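Local coordinates for ABC-type transport system, molybdenum-specific extracellular solute-binding protein (Clostridium difficile, PDB 4KD5) that probably binds molybdate or tungstate outside the cell and delivers it to an ABC transporter for uptake, at residues K22-Y27 with V34-N39; Q49-A54 with D71-L76; I192-S197 with F227-V232. All coordinates share one frame; numbering follows the deposited sequence.

Three contacts sample different depths of a two-lobed periplasmic-binding-protein fold. Contact 3 is the innermost, its centre about 6 Å from the centre of the chain, whereas contacts 1 and 2 lie about 19 and 22 Å out. Contacts 1 and 3 reach the same sheet and touch through Lys22 and Phe227; contact 2, between two helix C-terminal ends, meets contact 3 where Leu76 packs on Ser197. Strand 34-41 of contact 1 runs on into helix 43-52 of contact 2. Chemistry differs with place: contact 1 grades from apolar to water-bridged, contact 2 pairs carboxyl groups beside leucine, and contact 3 rests on two buried tyrosine rings.

Contact 1 (K22-Y27 with V34-N39); sequences KIEEEY and VKLTVN
Tyr27 presents a ring edge to Val34: CE2 lies 4.0 Å from Val34 CB, which sits close to the ring plane. Leu36 CD1 meets the same ring obliquely, 4.4 Å from Tyr27 CD2. Phe211 meets the ring edge-to-face and Phe214 with planes inclined at about 55°, while Tyr27 OH is hydrogen-bonded to Lys210 NZ of the second subunit. The motif is a right-handed beta-alpha-beta unit, strand 6-13, helix 17-28, strand 34-41, of one lobe of the periplasmic-binding-protein fold. Helix segment 22-27 lies almost antiparallel to strand segment 34-39, at 173° with axes 9.4 Å apart, as expected for the helix that returns the chain between two parallel strands. Alternation along the strand puts Val34, Leu36 and Val38 on the helix side, and Lys35 and Thr37 on the other.

Tyr27 holds CG anti to its own amide nitrogen (chi1 -167°), which carries the ring out toward the strand, where its CE2 edge meets Val34. One turn earlier, Glu24 reaches across by its aliphatic part: CG lies 3.7 Å from Leu36 CD1, the two side chains running alongside each other and pointing opposite ways. Farther out, its carboxylate carbon CD touches Val38 CG2 at 3.9 Å. Glu24 OE1 comes within 3.3 Å of Leu36 O, yet both atoms are acceptors and no hydrogen bond joins them. Instead a water mediates at this more open end, donating to Glu24 OE1 at 2.8 Å and accepting from Val38 N at 3.2 Å.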
loop_
_atom_site.group_PDB
_atom_site.type_symbol
_atom_site.label_atom_id
_atom_site.label_comp_id
_atom_site.label_asym_id
_atom_site.label_seq_id
_atom_site.Cartn_x
_atom_site.Cartn_y
_atom_site.Cartn_z
ATOM N N LYS A 22 -7.084 -14.266 18.213
ATOM C CA LYS A 22 -5.726 -14.760 18.006
ATOM C C LYS A 22 -5.122 -14.101 16.765
ATOM O O LYS A 22 -3.911 -13.908 16.687
ATOM C CB LYS A 22 -5.727 -16.283 17.865
ATOM C CG LYS A 22 -4.351 -16.923 17.750
ATOM C CD LYS A 22 -3.610 -16.905 19.079
ATOM C CE LYS A 22 -2.694 -18.116 19.231
ATOM N NZ LYS A 22 -1.657 -18.215 18.168
ATOM N N ILE A 23 -5.975 -13.753 15.804
ATOM C CA ILE A 23 -5.544 -13.009 14.619
ATOM C C ILE A 23 -5.010 -11.617 14.995
ATOM O O ILE A 23 -4.010 -11.149 14.439
ATOM C CB ILE A 23 -6.692 -12.874 13.586
ATOM C CG1 ILE A 23 -7.003 -14.222 12.925
ATOM C CG2 ILE A 23 -6.355 -11.831 12.533
ATOM C CD1 ILE A 23 -5.887 -14.760 12.050
ATOM N N GLU A 24 -5.671 -10.964 15.947
ATOM C CA GLU A 24 -5.270 -9.630 16.390
ATOM C C GLU A 24 -3.910 -9.619 17.085
ATOM O O GLU A 24 -3.035 -8.833 16.731
ATOM C CB GLU A 24 -6.342 -9.024 17.307
ATOM C CG GLU A 24 -7.392 -8.190 16.597
ATOM C CD GLU A 24 -8.588 -7.870 17.480
ATOM O OE1 GLU A 24 -8.812 -6.677 17.774
ATOM O OE2 GLU A 24 -9.308 -8.813 17.871
ATOM N N GLU A 25 -3.738 -10.495 18.072
ATOM C CA GLU A 25 -2.485 -10.565 18.824
ATOM C C GLU A 25 -1.315 -11.019 17.955
ATOM O O GLU A 25 -0.167 -10.663 18.213
ATOM C CB GLU A 25 -2.630 -11.472 20.057
ATOM C CG GLU A 25 -2.143 -12.913 19.866
ATOM C CD GLU A 25 -0.884 -13.210 20.664
ATOM O OE1 GLU A 25 -0.574 -14.403 20.878
ATOM O OE2 GLU A 25 -0.198 -12.249 21.070
ATOM N N GLU A 26 -1.612 -11.791 16.915
ATOM C CA GLU A 26 -0.572 -12.336 16.051
ATOM C C GLU A 26 -0.168 -11.359 14.954
ATOM O O GLU A 26 0.982 -11.348 14.522
ATOM C CB GLU A 26 -1.038 -13.660 15.440
ATOM C CG GLU A 26 0.061 -14.683 15.212
ATOM C CD GLU A 26 0.479 -15.391 16.487
ATOM O OE1 GLU A 26 1.314 -16.316 16.405
ATOM O OE2 GLU A 26 -0.024 -15.027 17.571
ATOM N N TYR A 27 -1.114 -10.542 14.503
ATOM C CA TYR A 27 -0.816 -9.531 13.494
ATOM C C TYR A 27 -0.047 -8.386 14.125
ATOM O O TYR A 27 0.774 -7.742 13.475
ATOM C CB TYR A 27 -2.092 -9.001 12.843
ATOM C CG TYR A 27 -1.824 -8.202 11.592
ATOM C CD1 TYR A 27 -1.310 -8.817 10.463
ATOM C CD2 TYR A 27 -2.083 -6.840 11.537
ATOM C CE1 TYR A 27 -1.058 -8.106 9.315
ATOM C CE2 TYR A 27 -1.834 -6.115 10.386
ATOM C CZ TYR A 27 -1.322 -6.761 9.280
ATOM O OH TYR A 27 -1.070 -6.070 8.125
ATOM N N VAL A 34 -0.585 -1.160 12.991
ATOM C CA VAL A 34 -2.013 -1.319 12.734
ATOM C C VAL A 34 -2.788 -1.642 14.005
ATOM O O VAL A 34 -2.425 -2.559 14.746
ATOM C CB VAL A 34 -2.282 -2.401 11.670
ATOM C CG1 VAL A 34 -3.778 -2.567 11.439
ATOM C CG2 VAL A 34 -1.598 -2.032 10.373
ATOM N N LYS A 35 -3.841 -0.869 14.255
ATOM C CA LYS A 35 -4.784 -1.162 15.326
ATOM C C LYS A 35 -6.056 -1.695 14.685
ATOM O O LYS A 35 -6.637 -1.042 13.815
ATOM C CB LYS A 35 -5.109 0.104 16.115
ATOM C CG LYS A 35 -3.892 0.879 16.597
ATOM C CD LYS A 35 -4.254 2.335 16.865
ATOM C CE LYS A 35 -3.131 3.085 17.569
ATOM N NZ LYS A 35 -3.502 4.511 17.819
ATOM N N LEU A 36 -6.497 -2.874 15.111
ATOM C CA LEU A 36 -7.694 -3.485 14.541
ATOM C C LEU A 36 -8.905 -3.295 15.455
ATOM O O LEU A 36 -8.824 -3.535 16.662
ATOM C CB LEU A 36 -7.463 -4.977 14.282
ATOM C CG LEU A 36 -6.343 -5.382 13.323
ATOM C CD1 LEU A 36 -6.167 -6.892 13.302
ATOM C CD2 LEU A 36 -6.626 -4.880 11.922
ATOM N N THR A 37 -10.023 -2.860 14.881
ATOM C CA THR A 37 -11.278 -2.781 15.623
ATOM C C THR A 37 -12.293 -3.722 14.975
ATOM O O THR A 37 -12.791 -3.453 13.877
ATOM C CB THR A 37 -11.829 -1.344 15.666
ATOM O OG1 THR A 37 -10.966 -0.526 16.466
ATOM C CG2 THR A 37 -13.223 -1.321 16.271
ATOM N N VAL A 38 -12.594 -4.829 15.649
ATOM C CA VAL A 38 -13.450 -5.858 15.063
ATOM C C VAL A 38 -14.887 -5.793 15.578
ATOM O O VAL A 38 -15.142 -5.962 16.773
ATOM C CB VAL A 38 -12.886 -7.273 15.291
ATOM C CG1 VAL A 38 -13.691 -8.282 14.506
ATOM C CG2 VAL A 38 -11.440 -7.345 14.853
ATOM N N ASN A 39 -15.818 -5.553 14.662
ATOM C CA ASN A 39 -17.238 -5.542 14.983
ATOM C C ASN A 39 -17.902 -6.827 14.493
ATOM O O ASN A 39 -17.668 -7.261 13.362
ATOM C CB ASN A 39 -17.905 -4.319 14.353
ATOM C CG ASN A 39 -19.393 -4.250 14.635
ATOM O OD1 ASN A 39 -19.815 -3.901 15.740
ATOM N ND2 ASN A 39 -20.198 -4.558 13.625
HETATM O O HOH W 1 -11.303 -5.582 18.465
#

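Contact 2 (Q49-A54 with D71-L76)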
loop_
_atom_site.group_PDB
_atom_site.type_symbol
_atom_site.label_atom_id
_atom_site.label_comp_id
_atom_site.label_asym_id
_atom_site.label_seq_id
_atom_site.Cartn_x
_atom_site.Cartn_y
_atom_site.Cartn_z
ATOM N N GLN A 49 -25.215 -2.106 6.560
ATOM C CA GLN A 49 -24.403 -0.998 7.062
ATOM C C GLN A 49 -23.403 -0.508 6.020
ATOM O O GLN A 49 -23.241 0.696 5.821
ATOM C CB GLN A 49 -23.674 -1.399 8.349
ATOM C CG GLN A 49 -24.577 -1.523 9.560
ATOM C CD GLN A 49 -25.334 -0.243 9.856
ATOM O OE1 GLN A 49 -24.735 0.799 10.124
ATOM N NE2 GLN A 49 -26.661 -0.314 9.800
ATOM N N ILE A 50 -22.731 -1.448 5.365
ATOM C CA ILE A 50 -21.809 -1.127 4.282
ATOM C C ILE A 50 -22.563 -0.424 3.149
ATOM O O ILE A 50 -22.033 0.481 2.504
ATOM C CB ILE A 50 -21.101 -2.400 3.766
ATOM C CG1 ILE A 50 -20.274 -3.030 4.885
ATOM C CG2 ILE A 50 -20.216 -2.096 2.572
ATOM C CD1 ILE A 50 -19.597 -4.325 4.495
ATOM N N GLU A 51 -23.811 -0.833 2.927
ATOM C CA GLU A 51 -24.657 -0.214 1.911
ATOM C C GLU A 51 -25.094 1.192 2.315
ATOM O O GLU A 51 -25.376 2.021 1.455
ATOM C CB GLU A 51 -25.883 -1.093 1.613
ATOM C CG GLU A 51 -25.585 -2.371 0.837
ATOM C CD GLU A 51 -26.763 -3.338 0.808
ATOM O OE1 GLU A 51 -27.454 -3.471 1.839
ATOM O OE2 GLU A 51 -26.997 -3.969 -0.245
ATOM N N GLN A 52 -25.159 1.450 3.619
ATOM C CA GLN A 52 -25.521 2.771 4.132
ATOM C C GLN A 52 -24.318 3.710 4.111
ATOM O O GLN A 52 -24.472 4.930 4.167
ATOM C CB GLN A 52 -26.091 2.671 5.556
ATOM C CG GLN A 52 -27.431 1.947 5.648
ATOM C CD GLN A 52 -27.845 1.626 7.075
ATOM O OE1 GLN A 52 -27.327 2.201 8.031
ATOM N NE2 GLN A 52 -28.784 0.696 7.222
ATOM N N GLY A 53 -23.122 3.135 4.038
ATOM C CA GLY A 53 -21.902 3.922 3.998
ATOM C C GLY A 53 -21.141 3.948 5.311
ATOM O O GLY A 53 -20.365 4.867 5.567
ATOM N N ALA A 54 -21.370 2.937 6.144
ATOM C CA ALA A 54 -20.643 2.799 7.401
ATOM C C ALA A 54 -19.176 2.523 7.110
ATOM O O ALA A 54 -18.851 1.654 6.297
ATOM C CB ALA A 54 -21.230 1.683 8.236
ATOM N N ASP A 71 -21.012 -6.524 -4.372
ATOM C CA ASP A 71 -20.204 -6.368 -5.579
ATOM C C ASP A 71 -21.057 -5.845 -6.735
ATOM O O ASP A 71 -20.580 -5.084 -7.577
ATOM C CB ASP A 71 -19.530 -7.691 -5.953
ATOM C CG ASP A 71 -18.376 -7.505 -6.918
ATOM O OD1 ASP A 71 -17.748 -6.423 -6.896
ATOM O OD2 ASP A 71 -18.093 -8.444 -7.693
ATOM N N GLU A 72 -22.325 -6.247 -6.761
ATOM C CA GLU A 72 -23.284 -5.745 -7.746
ATOM C C GLU A 72 -23.483 -4.240 -7.587
ATOM O O GLU A 72 -23.652 -3.516 -8.570
ATOM C CB GLU A 72 -24.627 -6.474 -7.604
ATOM C CG GLU A 72 -25.818 -5.741 -8.222
ATOM C CD GLU A 72 -27.104 -6.550 -8.162
ATOM O OE1 GLU A 72 -27.410 -7.107 -7.086
ATOM O OE2 GLU A 72 -27.809 -6.629 -9.192
ATOM N N GLU A 73 -23.457 -3.776 -6.341
ATOM C CA GLU A 73 -23.626 -2.360 -6.039
ATOM C C GLU A 73 -22.271 -1.651 -5.991
ATOM O O GLU A 73 -22.188 -0.478 -5.622
ATOM C CB GLU A 73 -24.380 -2.188 -4.715
ATOM C CG GLU A 73 -25.747 -2.874 -4.675
ATOM C CD GLU A 73 -26.250 -3.102 -3.256
ATOM O OE1 GLU A 73 -25.421 -3.082 -2.323
ATOM O OE2 GLU A 73 -27.470 -3.303 -3.075
ATOM N N LYS A 74 -21.218 -2.381 -6.358
ATOM C CA LYS A 74 -19.861 -1.834 -6.460
ATOM C C LYS A 74 -19.319 -1.221 -5.162
ATOM O O LYS A 74 -18.624 -0.204 -5.183
ATOM C CB LYS A 74 -19.769 -0.840 -7.627
ATOM C CG LYS A 74 -19.890 -1.495 -9.004
ATOM C CD LYS A 74 -19.508 -0.526 -10.115
ATOM C CE LYS A 74 -19.065 -1.266 -11.367
ATOM N NZ LYS A 74 -17.957 -2.217 -11.067
ATOM N N LEU A 75 -19.622 -1.865 -4.041
ATOM C CA LEU A 75 -19.170 -1.399 -2.738
ATOM C C LEU A 75 -17.923 -2.157 -2.287
ATOM O O LEU A 75 -17.445 -1.973 -1.164
ATOM C CB LEU A 75 -20.289 -1.539 -1.703
ATOM C CG LEU A 75 -21.549 -0.709 -1.957
ATOM C CD1 LEU A 75 -22.637 -1.041 -0.954
ATOM C CD2 LEU A 75 -21.236 0.771 -1.899
ATOM N N LEU A 76 -17.389 -2.996 -3.173
ATOM C CA LEU A 76 -16.212 -3.801 -2.859
ATOM C C LEU A 76 -15.053 -3.488 -3.796
ATOM O O LEU A 76 -15.264 -3.074 -4.940
ATOM C CB LEU A 76 -16.534 -5.295 -2.954
ATOM C CG LEU A 76 -17.590 -5.877 -2.018
ATOM C CD1 LEU A 76 -17.692 -7.385 -2.180
ATOM C CD2 LEU A 76 -17.270 -5.538 -0.583
#
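Glu51 and Leu75 form the tight part of this contact. Leu75 CD1 presses against the helix backbone itself, 3.6 Å from Glu51 CA, and also meets the aliphatic stem of Glu51, with CG at 3.7 Å; the two side chains run nearly perpendicular to each other. The same methyl lies 3.8 Å from Ile50 O, while Ile50 CG2 rests on Leu75 CB at 4.3 Å. The leucine thus leans on two successive residues of the last turn of helix 43-52. Its chi1 of -63° sets CG opposite the carbonyl carbon, from where the CD1 branch can reach that turn. Ile199 also packs on Ile50, and Leu70 on Leu75.

Toward the less enclosed side, apolar packing gives way to two carboxyl groups, their planes 39° apart. Glu51 OE2 sits before both oxygens of Glu73, 2.8 Å from Glu73 OE1 and 2.9 Å from Glu73 OE2. Acid oxygens this close suggest that one group may carry a proton, since two full negative charges would be expected to repel; at this resolution that remains an inference. Gln47 NE2 is hydrogen-bonded to Glu51 OE2 as well, which would ease the accumulated charge. Whereas Glu51 is buried, with Ser45 of the third subunit packing on it, Glu73 is partly exposed.

Each backbone turns away from its helix by the same device. Gly53, with a phi of 104°, is the C-prime residue after helix 43-52, marked by Ala54 N bonding to Gln49 O; Lys74, also of positive phi, plays that part after helix 65-72. The contact thus joins two helix C-termini, each closed by a Schellman motif.

Contact 3 (I192-S197 with F227-V232); sequences ITYPVS and FGYKKV
Tyr194 and Tyr229 meet in a T-shaped (edge-to-face) pair: the edge of Tyr229 points at the face of Tyr194, the centroids are 5.4 Å apart and the planes stand at 88°. The pair belongs to the middle of a two-lobed periplasmic-binding-protein fold, where strand 193-198 and the short, weakly bonded strand 230-231 both pair antiparallel with the long strand 82-94. No hydrogen bond links segments 192-197 and 227-232, so the rings carry the contact.

Both tyrosines adopt nearly the same first torsion, chi1 -58° in Tyr194 and -63° in Tyr229, which places each CG opposite the carbonyl carbon and beside the backbone nitrogen. The rings end up nearly perpendicular because the backbones they leave are differently oriented, not because these torsions differ. Just before Tyr229, Gly228 turns the chain with positive phi as it leaves Phe227, whose own ring lies over helix 17-28.

Each phenol oxygen has a different partner. Tyr194 OH is hydrogen-bonded to Asn87 ND2, whereas Tyr229 OH makes a weak hydrogen bond with Ser15 O. Asn87 also packs on Tyr229, so one residue serves the hydroxyl of Tyr194 and the side chain of Tyr229. Ser15 and Tyr168, predicted molybdate-binding residues, have side chains about 4 Å from those of Tyr229 and Tyr194 respectively, which places the pair next to the predicted anion site. The touching is done by the CD1-CE1 edge of Tyr229: its CE1 lies 3.8 Å from Tyr194 CZ, and its CD1 is 4.0 Å from Tyr194 CE1.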
loop_
_atom_site.group_PDB
_atom_site.type_symbol
_atom_site.label_atom_id
_atom_site.label_comp_id
_atom_site.label_asym_id
_atom_site.label_seq_id
_atom_site.Cartn_x
_atom_site.Cartn_y
_atom_site.Cartn_z
ATOM N N ILE A 192 -19.319 -24.714 2.438
ATOM C CA ILE A 192 -19.542 -23.894 3.622
ATOM C C ILE A 192 -18.357 -22.939 3.778
ATOM O O ILE A 192 -17.429 -23.211 4.537
ATOM C CB ILE A 192 -19.675 -24.768 4.885
ATOM C CG1 ILE A 192 -20.603 -25.959 4.621
ATOM C CG2 ILE A 192 -20.187 -23.948 6.063
ATOM C CD1 ILE A 192 -20.781 -26.896 5.809
ATOM N N THR A 193 -18.395 -21.817 3.060
ATOM C CA THR A 193 -17.234 -20.933 2.969
ATOM C C THR A 193 -17.439 -19.564 3.605
ATOM O O THR A 193 -18.562 -19.073 3.707
ATOM C CB THR A 193 -16.786 -20.739 1.512
ATOM O OG1 THR A 193 -17.779 -19.996 0.800
ATOM C CG2 THR A 193 -16.576 -22.074 0.836
ATOM N N TYR A 194 -16.333 -18.947 4.009
ATOM C CA TYR A 194 -16.357 -17.600 4.556
ATOM C C TYR A 194 -15.541 -16.683 3.651
ATOM O O TYR A 194 -14.309 -16.719 3.669
ATOM C CB TYR A 194 -15.808 -17.589 5.990
ATOM C CG TYR A 194 -16.559 -18.493 6.954
ATOM C CD1 TYR A 194 -16.335 -19.863 6.968
ATOM C CD2 TYR A 194 -17.483 -17.975 7.850
ATOM C CE1 TYR A 194 -17.018 -20.693 7.841
ATOM C CE2 TYR A 194 -18.170 -18.799 8.731
ATOM C CZ TYR A 194 -17.932 -20.158 8.721
ATOM O OH TYR A 194 -18.607 -20.986 9.589
ATOM N N PRO A 195 -16.227 -15.871 2.831
ATOM C CA PRO A 195 -15.514 -14.966 1.919
ATOM C C PRO A 195 -15.038 -13.698 2.619
ATOM O O PRO A 195 -15.688 -13.235 3.566
ATOM C CB PRO A 195 -16.575 -14.617 0.873
ATOM C CG PRO A 195 -17.873 -14.735 1.604
ATOM C CD PRO A 195 -17.690 -15.816 2.646
ATOM N N VAL A 196 -13.910 -13.155 2.160
ATOM C CA VAL A 196 -13.390 -11.898 2.682
ATOM C C VAL A 196 -13.279 -10.905 1.526
ATOM O O VAL A 196 -13.080 -11.305 0.379
ATOM C CB VAL A 196 -12.008 -12.103 3.368
ATOM C CG1 VAL A 196 -10.965 -12.566 2.365
ATOM C CG2 VAL A 196 -11.535 -10.830 4.062
ATOM N N SER A 197 -13.431 -9.616 1.814
ATOM C CA SER A 197 -13.215 -8.587 0.797
ATOM C C SER A 197 -12.839 -7.248 1.420
ATOM O O SER A 197 -13.298 -6.918 2.513
ATOM C CB SER A 197 -14.461 -8.420 -0.073
ATOM O OG SER A 197 -14.231 -7.466 -1.093
ATOM N N PHE A 227 -9.003 -23.172 15.437
ATOM C CA PHE A 227 -10.365 -22.937 15.887
ATOM C C PHE A 227 -11.385 -23.766 15.108
ATOM O O PHE A 227 -12.586 -23.488 15.145
ATOM C CB PHE A 227 -10.686 -21.436 15.842
ATOM C CG PHE A 227 -9.888 -20.619 16.828
ATOM C CD1 PHE A 227 -10.389 -20.362 18.095
ATOM C CD2 PHE A 227 -8.632 -20.130 16.498
ATOM C CE1 PHE A 227 -9.657 -19.622 19.012
ATOM C CE2 PHE A 227 -7.894 -19.389 17.410
ATOM C CZ PHE A 227 -8.408 -19.134 18.668
ATOM N N GLY A 228 -10.897 -24.793 14.417
ATOM C CA GLY A 228 -11.765 -25.756 13.762
ATOM C C GLY A 228 -12.096 -25.436 12.318
ATOM O O GLY A 228 -12.780 -26.209 11.642
ATOM N N TYR A 229 -11.619 -24.295 11.838
ATOM C CA TYR A 229 -11.833 -23.937 10.444
ATOM C C TYR A 229 -10.840 -24.660 9.548
ATOM O O TYR A 229 -9.908 -25.307 10.034
ATOM C CB TYR A 229 -11.771 -22.421 10.267
ATOM C CG TYR A 229 -12.865 -21.729 11.030
ATOM C CD1 TYR A 229 -14.133 -21.600 10.488
ATOM C CD2 TYR A 229 -12.640 -21.229 12.301
ATOM C CE1 TYR A 229 -15.145 -20.981 11.185
ATOM C CE2 TYR A 229 -13.647 -20.605 13.006
ATOM C CZ TYR A 229 -14.894 -20.487 12.442
ATOM O OH TYR A 229 -15.896 -19.867 13.141
ATOM N N LYS A 230 -11.045 -24.556 8.240
ATOM C CA LYS A 230 -10.253 -25.333 7.298
ATOM C C LYS A 230 -9.828 -24.489 6.104
ATOM O O LYS A 230 -10.533 -23.556 5.710
ATOM C CB LYS A 230 -11.048 -26.559 6.839
ATOM C CG LYS A 230 -10.196 -27.748 6.455
ATOM C CD LYS A 230 -10.076 -27.857 4.949
ATOM C CE LYS A 230 -8.927 -28.767 4.546
ATOM N NZ LYS A 230 -8.817 -28.885 3.062
ATOM N N LYS A 231 -8.667 -24.826 5.548
ATOM C CA LYS A 231 -8.091 -24.140 4.392
ATOM C C LYS A 231 -8.947 -24.336 3.137
ATOM O O LYS A 231 -9.561 -25.389 2.957
ATOM C CB LYS A 231 -6.675 -24.674 4.156
ATOM C CG LYS A 231 -6.040 -24.263 2.844
ATOM C CD LYS A 231 -4.881 -23.303 3.064
ATOM C CE LYS A 231 -4.981 -22.116 2.122
ATOM N NZ LYS A 231 -3.732 -21.915 1.339
ATOM N N VAL A 232 -8.991 -23.324 2.274
ATOM C CA VAL A 232 -9.792 -23.397 1.051
ATOM C C VAL A 232 -9.035 -24.030 -0.118
ATOM O O VAL A 232 -8.059 -23.462 -0.611
ATOM C CB VAL A 232 -10.298 -22.006 0.623
ATOM C CG1 VAL A 232 -11.031 -22.092 -0.709
ATOM C CG2 VAL A 232 -11.206 -21.428 1.689
#